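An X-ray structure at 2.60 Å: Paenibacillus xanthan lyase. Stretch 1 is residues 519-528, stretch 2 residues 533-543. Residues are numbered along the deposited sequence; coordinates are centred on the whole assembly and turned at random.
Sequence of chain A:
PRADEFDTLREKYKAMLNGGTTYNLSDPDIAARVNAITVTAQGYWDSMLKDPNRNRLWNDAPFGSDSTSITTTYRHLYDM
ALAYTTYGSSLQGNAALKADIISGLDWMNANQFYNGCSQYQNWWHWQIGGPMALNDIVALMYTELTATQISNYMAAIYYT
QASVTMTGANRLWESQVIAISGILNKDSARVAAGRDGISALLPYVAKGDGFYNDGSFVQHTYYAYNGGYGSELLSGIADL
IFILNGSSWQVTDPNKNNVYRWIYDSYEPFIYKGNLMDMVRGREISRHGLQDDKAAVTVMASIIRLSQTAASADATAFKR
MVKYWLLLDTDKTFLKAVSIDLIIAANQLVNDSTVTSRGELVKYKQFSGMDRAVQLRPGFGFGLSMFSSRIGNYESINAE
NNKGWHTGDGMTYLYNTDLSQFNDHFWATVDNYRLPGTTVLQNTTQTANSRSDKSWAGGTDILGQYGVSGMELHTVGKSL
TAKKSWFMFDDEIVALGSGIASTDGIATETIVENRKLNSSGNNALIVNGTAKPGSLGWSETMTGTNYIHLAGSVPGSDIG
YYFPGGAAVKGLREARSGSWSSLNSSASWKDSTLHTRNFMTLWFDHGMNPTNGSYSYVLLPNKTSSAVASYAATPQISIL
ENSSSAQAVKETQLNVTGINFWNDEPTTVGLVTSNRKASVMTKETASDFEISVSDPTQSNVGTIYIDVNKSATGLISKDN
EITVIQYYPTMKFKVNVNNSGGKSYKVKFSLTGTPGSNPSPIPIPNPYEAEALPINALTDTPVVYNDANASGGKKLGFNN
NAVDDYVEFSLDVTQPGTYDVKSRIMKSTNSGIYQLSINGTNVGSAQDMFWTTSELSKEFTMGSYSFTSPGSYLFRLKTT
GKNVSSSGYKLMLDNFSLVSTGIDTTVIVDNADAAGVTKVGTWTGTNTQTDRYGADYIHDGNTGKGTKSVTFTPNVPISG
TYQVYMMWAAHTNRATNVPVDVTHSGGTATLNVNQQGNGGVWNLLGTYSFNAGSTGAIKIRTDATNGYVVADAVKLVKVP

Stretch 1 519-528: SSGNNALIVN
Stretch 2, residues 533-543: PGSLGWSETMT

How does the loop at the start of stretch 1 meet stretch 2? Ser-519 (phi/psi -67/-24, chi1 p) stays out of reach. Ser-520 (-78/-32, chi1 m) makes contact through its backbone: its O lies 3.7 Å from CD1 of Leu-536. Water 1 links the stretches here, donating to Ser-520 O at 2.9 Å and to Gly-534 O at 3.0 Å. Such a bridge suits two carbonyls, which have no hydrogen to offer one another.

Why does glycine fit at Gly-521? Its phi/psi of 72/36 already favours glycine, and an ideal CB would point toward stretch 2 and fall 2.9 Å from Leu-536 CD2, a clash. The CA atoms of Gly-521 and Leu-536 are 6.7 Å apart. Leu-536 (-61/140, chi1 m, chi2 t) sets its CB sideways, yet its end comes nearer, with CD2 4.0 Å from Gly-521 O. That same oxygen is 3.5 Å from Gly-534 O, but these are two acceptors and do not bond. At Asn-522 (-114/14, chi1 p, chi2 0°) the CA atoms of the two stretches come nearest, 4.9 Å from its CA to that of Gly-534 (-96/12). Asn-522 CA lies 3.7 Å from Gly-534 O, while the end of the asparagine side chain leads away.

What carries the contact into the strand of stretch 1? Asn-523 (-51/128, chi1 m) and Ala-524 (-62/131) point away, and strand 525-527 follows. Leu-525 (-112/106, chi1 t, chi2 83°) points toward stretch 2 and packs its CD2 3.5 Å from Trp-538 CH2, approaching the ring obliquely. A type II turn from Ser-535 to Trp-538 delivers the indole, with Trp-538 N donating to Ser-535 O at 3.3 Å; Gly-537 in this turn has phi/psi 107/-20. Trp-538 (-52/134, chi1 t, chi2 84°) also makes a weak hydrogen bond within its own stretch, from NE1 to Glu-540 OE1 at 3.0 Å.

Do the two strands pair? No direct hydrogen bond joins the stretches, and the CA atoms of Val-527 and Met-542 are 8.9 Å apart, so side chains make the contact. Ile-526 (-104/123, chi1 m, chi2 t) is out of reach, whereas Val-527 (-121/127, chi1 t) points toward stretch 2, its CG2 4.0 Å from Met-542 SD. Met-542 (-88/104), in strand 539-543, answers with rotamers m, t and m. Asn-528 (47/40, chi1 m) ends stretch 1 without contact. Altogether the two stretches bury 317 Å², summed over both sides.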

ATOM      1  N   SER A 519      -5.622  35.173  14.024  1.00 23.03           N
ATOM      2  CA  SER A 519      -4.540  35.923  14.669  1.00 28.95           C
ATOM      3  C   SER A 519      -4.856  36.251  16.126  1.00 22.99           C
ATOM      4  O   SER A 519      -3.948  36.442  16.928  1.00 28.98           O
ATOM      5  CB  SER A 519      -4.190  37.188  13.885  1.00 21.19           C
ATOM      6  OG  SER A 519      -5.289  38.075  13.856  1.00 37.63           O
ATOM      7  N   SER A 520      -6.142  36.298  16.465  1.00 22.02           N
ATOM      8  CA  SER A 520      -6.562  36.465  17.856  1.00 17.80           C
ATOM      9  C   SER A 520      -6.444  35.151  18.623  1.00 23.87           C
ATOM     10  O   SER A 520      -6.172  35.143  19.827  1.00 27.73           O
ATOM     11  CB  SER A 520      -8.011  36.932  17.919  1.00 17.41           C
ATOM     12  OG  SER A 520      -8.249  37.947  16.966  1.00 31.21           O
ATOM     13  N   GLY A 521      -6.658  34.044  17.917  1.00 17.25           N
ATOM     14  CA  GLY A 521      -6.773  32.750  18.558  1.00 16.08           C
ATOM     15  C   GLY A 521      -8.094  32.638  19.302  1.00 24.06           C
ATOM     16  O   GLY A 521      -8.166  32.014  20.366  1.00 23.09           O
ATOM     17  N   ASN A 522      -9.147  33.231  18.744  1.00 20.97           N
ATOM     18  CA  ASN A 522     -10.430  33.270  19.434  1.00 19.17           C
ATOM     19  C   ASN A 522     -11.548  32.472  18.772  1.00 21.43           C
ATOM     20  O   ASN A 522     -12.714  32.682  19.089  1.00 22.16           O
ATOM     21  CB  ASN A 522     -10.891  34.716  19.616  1.00 19.18           C
ATOM     22  CG  ASN A 522     -11.394  35.343  18.324  1.00 24.05           C
ATOM     23  OD1 ASN A 522     -11.411  34.718  17.263  1.00 31.82           O
ATOM     24  ND2 ASN A 522     -11.827  36.589  18.416  1.00 20.30           N
ATOM     25  N   ASN A 523     -11.195  31.606  17.829  1.00 21.81           N
ATOM     26  CA  ASN A 523     -12.187  30.803  17.118  1.00 19.50           C
ATOM     27  C   ASN A 523     -13.096  30.116  18.116  1.00 20.72           C
ATOM     28  O   ASN A 523     -12.609  29.488  19.060  1.00 20.22           O
ATOM     29  CB  ASN A 523     -11.502  29.766  16.232  1.00 15.25           C
ATOM     30  CG  ASN A 523     -10.631  30.397  15.175  1.00 19.89           C
ATOM     31  OD1 ASN A 523      -9.627  31.036  15.490  1.00 24.52           O
ATOM     32  ND2 ASN A 523     -11.012  30.230  13.911  1.00 17.63           N
ATOM     33  N   ALA A 524     -14.408  30.264  17.942  1.00 16.68           N
ATOM     34  CA  ALA A 524     -15.327  29.756  18.955  1.00 16.77           C
ATOM     35  C   ALA A 524     -15.210  28.235  19.103  1.00 19.29           C
ATOM     36  O   ALA A 524     -15.189  27.495  18.108  1.00 18.01           O
ATOM     37  CB  ALA A 524     -16.741  30.168  18.654  1.00 16.20           C
ATOM     38  N   LEU A 525     -15.081  27.785  20.348  1.00 14.90           N
ATOM     39  CA  LEU A 525     -15.072  26.363  20.650  1.00 15.32           C
ATOM     40  C   LEU A 525     -16.333  26.021  21.413  1.00 19.61           C
ATOM     41  O   LEU A 525     -16.456  26.353  22.587  1.00 20.09           O
ATOM     42  CB  LEU A 525     -13.846  25.972  21.470  1.00 12.57           C
ATOM     43  CG  LEU A 525     -13.767  24.473  21.805  1.00 20.63           C
ATOM     44  CD1 LEU A 525     -13.168  23.650  20.661  1.00 19.65           C
ATOM     45  CD2 LEU A 525     -12.986  24.220  23.082  1.00 19.30           C
ATOM     46  N   ILE A 526     -17.272  25.363  20.744  1.00 22.47           N
ATOM     47  CA  ILE A 526     -18.529  24.997  21.373  1.00 19.20           C
ATOM     48  C   ILE A 526     -18.529  23.519  21.706  1.00 21.56           C
ATOM     49  O   ILE A 526     -18.327  22.684  20.826  1.00 29.39           O
ATOM     50  CB  ILE A 526     -19.719  25.359  20.475  1.00 20.48           C
ATOM     51  CG1 ILE A 526     -19.696  26.862  20.198  1.00 18.89           C
ATOM     52  CG2 ILE A 526     -21.025  24.958  21.132  1.00 16.81           C
ATOM     53  CD1 ILE A 526     -20.803  27.344  19.324  1.00 23.64           C
ATOM     54  N   VAL A 527     -18.741  23.201  22.981  1.00 20.79           N
ATOM     55  CA  VAL A 527     -18.670  21.821  23.459  1.00 18.57           C
ATOM     56  C   VAL A 527     -19.984  21.392  24.083  1.00 20.26           C
ATOM     57  O   VAL A 527     -20.487  22.064  24.982  1.00 24.04           O
ATOM     58  CB  VAL A 527     -17.576  21.665  24.520  1.00 19.14           C
ATOM     59  CG1 VAL A 527     -17.555  20.243  25.049  1.00 21.13           C
ATOM     60  CG2 VAL A 527     -16.235  22.056  23.950  1.00 21.31           C
ATOM     61  N   ASN A 528     -20.523  20.266  23.622  1.00 24.71           N
ATOM     62  CA  ASN A 528     -21.858  19.811  24.022  1.00 19.69           C
ATOM     63  C   ASN A 528     -22.889  20.936  23.955  1.00 21.66           C
ATOM     64  O   ASN A 528     -23.730  21.075  24.846  1.00 25.27           O
ATOM     65  CB  ASN A 528     -21.850  19.187  25.425  1.00 17.44           C
ATOM     66  CG  ASN A 528     -21.088  17.871  25.487  1.00 18.17           C
ATOM     67  OD1 ASN A 528     -20.661  17.329  24.468  1.00 19.84           O
ATOM     68  ND2 ASN A 528     -20.922  17.345  26.695  1.00 15.11           N
ATOM     69  N   PRO A 533     -14.739  29.440  27.029  1.00 30.06           N
ATOM     70  CA  PRO A 533     -13.971  30.693  26.983  1.00 25.77           C
ATOM     71  C   PRO A 533     -13.055  30.750  25.758  1.00 22.82           C
ATOM     72  O   PRO A 533     -12.385  29.759  25.471  1.00 29.07           O
ATOM     73  CB  PRO A 533     -13.124  30.621  28.257  1.00 20.64           C
ATOM     74  CG  PRO A 533     -13.914  29.789  29.184  1.00 21.99           C
ATOM     75  CD  PRO A 533     -14.635  28.779  28.343  1.00 30.34           C
ATOM     76  N   GLY A 534     -13.023  31.878  25.054  1.00 18.25           N
ATOM     77  CA  GLY A 534     -12.227  31.993  23.841  1.00 20.66           C
ATOM     78  C   GLY A 534     -10.853  32.617  24.031  1.00 29.98           C
ATOM     79  O   GLY A 534     -10.171  32.966  23.067  1.00 32.80           O
ATOM     80  N   SER A 535     -10.434  32.749  25.281  1.00 24.61           N
ATOM     81  CA  SER A 535      -9.197  33.444  25.590  1.00 28.61           C
ATOM     82  C   SER A 535      -7.994  32.504  25.611  1.00 28.12           C
ATOM     83  O   SER A 535      -8.101  31.351  26.039  1.00 26.58           O
ATOM     84  CB  SER A 535      -9.322  34.172  26.930  1.00 22.44           C
ATOM     85  OG  SER A 535      -9.537  33.252  27.987  1.00 34.01           O
ATOM     86  N   LEU A 536      -6.855  33.016  25.145  1.00 25.54           N
ATOM     87  CA  LEU A 536      -5.602  32.269  25.143  1.00 22.92           C
ATOM     88  C   LEU A 536      -5.211  31.898  26.563  1.00 25.81           C
ATOM     89  O   LEU A 536      -5.365  32.692  27.480  1.00 29.01           O
ATOM     90  CB  LEU A 536      -4.497  33.097  24.498  1.00 17.46           C
ATOM     91  CG  LEU A 536      -4.779  33.462  23.047  1.00 22.62           C
ATOM     92  CD1 LEU A 536      -3.814  34.525  22.575  1.00 19.26           C
ATOM     93  CD2 LEU A 536      -4.651  32.221  22.195  1.00 20.80           C
ATOM     94  N   GLY A 537      -4.704  30.684  26.735  1.00 27.30           N
ATOM     95  CA  GLY A 537      -4.364  30.178  28.048  1.00 20.66           C
ATOM     96  C   GLY A 537      -5.360  29.134  28.507  1.00 21.93           C
ATOM     97  O   GLY A 537      -5.054  28.328  29.394  1.00 22.74           O
ATOM     98  N   TRP A 538      -6.549  29.148  27.898  1.00 23.28           N
ATOM     99  CA  TRP A 538      -7.615  28.193  28.222  1.00 21.29           C
ATOM    100  C   TRP A 538      -7.173  26.736  28.169  1.00 24.06           C
ATOM    101  O   TRP A 538      -6.516  26.304  27.219  1.00 20.60           O
ATOM    102  CB  TRP A 538      -8.812  28.373  27.301  1.00 22.49           C
ATOM    103  CG  TRP A 538      -9.896  27.373  27.568  1.00 24.22           C
ATOM    104  CD1 TRP A 538     -10.878  27.457  28.516  1.00 31.21           C
ATOM    105  CD2 TRP A 538     -10.112  26.139  26.878  1.00 28.70           C
ATOM    106  NE1 TRP A 538     -11.688  26.348  28.460  1.00 31.20           N
ATOM    107  CE2 TRP A 538     -11.239  25.526  27.461  1.00 30.17           C
ATOM    108  CE3 TRP A 538      -9.463  25.493  25.823  1.00 28.40           C
ATOM    109  CZ2 TRP A 538     -11.729  24.299  27.021  1.00 23.02           C
ATOM    110  CZ3 TRP A 538      -9.951  24.275  25.389  1.00 30.26           C
ATOM    111  CH2 TRP A 538     -11.073  23.691  25.988  1.00 24.50           C
ATOM    112  N   SER A 539      -7.562  25.984  29.193  1.00 26.92           N
ATOM    113  CA  SER A 539      -7.118  24.609  29.359  1.00 25.99           C
ATOM    114  C   SER A 539      -8.038  23.849  30.317  1.00 30.02           C
ATOM    115  O   SER A 539      -8.267  24.284  31.454  1.00 31.96           O
ATOM    116  CB  SER A 539      -5.686  24.588  29.878  1.00 21.18           C
ATOM    117  OG  SER A 539      -5.222  23.263  30.036  1.00 35.07           O
ATOM    118  N   GLU A 540      -8.556  22.714  29.850  1.00 28.34           N
ATOM    119  CA  GLU A 540      -9.503  21.903  30.607  1.00 23.56           C
ATOM    120  C   GLU A 540      -9.320  20.431  30.282  1.00 21.50           C
ATOM    121  O   GLU A 540      -8.917  20.089  29.174  1.00 22.52           O
ATOM    122  CB  GLU A 540     -10.938  22.267  30.225  1.00 26.15           C
ATOM    123  CG  GLU A 540     -11.396  23.672  30.580  1.00 30.14           C
ATOM    124  CD  GLU A 540     -12.877  23.858  30.303  1.00 32.67           C
ATOM    125  OE1 GLU A 540     -13.405  24.976  30.497  1.00 33.36           O
ATOM    126  OE2 GLU A 540     -13.514  22.868  29.886  1.00 29.07           O
ATOM    127  N   THR A 541      -9.623  19.563  31.245  1.00 21.46           N
ATOM    128  CA  THR A 541      -9.869  18.155  30.947  1.00 25.28           C
ATOM    129  C   THR A 541     -11.378  17.932  30.922  1.00 24.54           C
ATOM    130  O   THR A 541     -11.997  17.769  31.968  1.00 31.30           O
ATOM    131  CB  THR A 541      -9.227  17.226  31.981  1.00 21.34           C
ATOM    132  OG1 THR A 541      -7.809  17.402  31.964  1.00 34.84           O
ATOM    133  CG2 THR A 541      -9.512  15.807  31.640  1.00 14.83           C
ATOM    134  N   MET A 542     -11.959  17.944  29.722  1.00 22.76           N
ATOM    135  CA  MET A 542     -13.415  17.943  29.536  1.00 27.24           C
ATOM    136  C   MET A 542     -14.045  16.549  29.491  1.00 24.62           C
ATOM    137  O   MET A 542     -13.966  15.865  28.467  1.00 21.84           O
ATOM    138  CB  MET A 542     -13.764  18.658  28.237  1.00 20.41           C
ATOM    139  CG  MET A 542     -13.117  19.995  28.077  1.00 18.46           C
ATOM    140  SD  MET A 542     -13.492  20.697  26.461  1.00 23.93           S
ATOM    141  CE  MET A 542     -12.502  19.633  25.394  1.00 20.17           C
ATOM    142  N   THR A 543     -14.697  16.142  30.577  1.00 21.12           N
ATOM    143  CA  THR A 543     -15.292  14.808  30.630  1.00 21.95           C
ATOM    144  C   THR A 543     -16.717  14.766  30.088  1.00 20.20           C
ATOM    145  O   THR A 543     -17.391  15.798  29.974  1.00 16.14           O
ATOM    146  CB  THR A 543     -15.265  14.212  32.050  1.00 24.51           C
ATOM    147  OG1 THR A 543     -15.826  15.150  32.977  1.00 26.06           O
ATOM    148  CG2 THR A 543     -13.841  13.884  32.459  1.00 17.92           C
TER
HETATM  149  O   HOH W   1      -8.018  34.813  21.994  1.00 27.02           O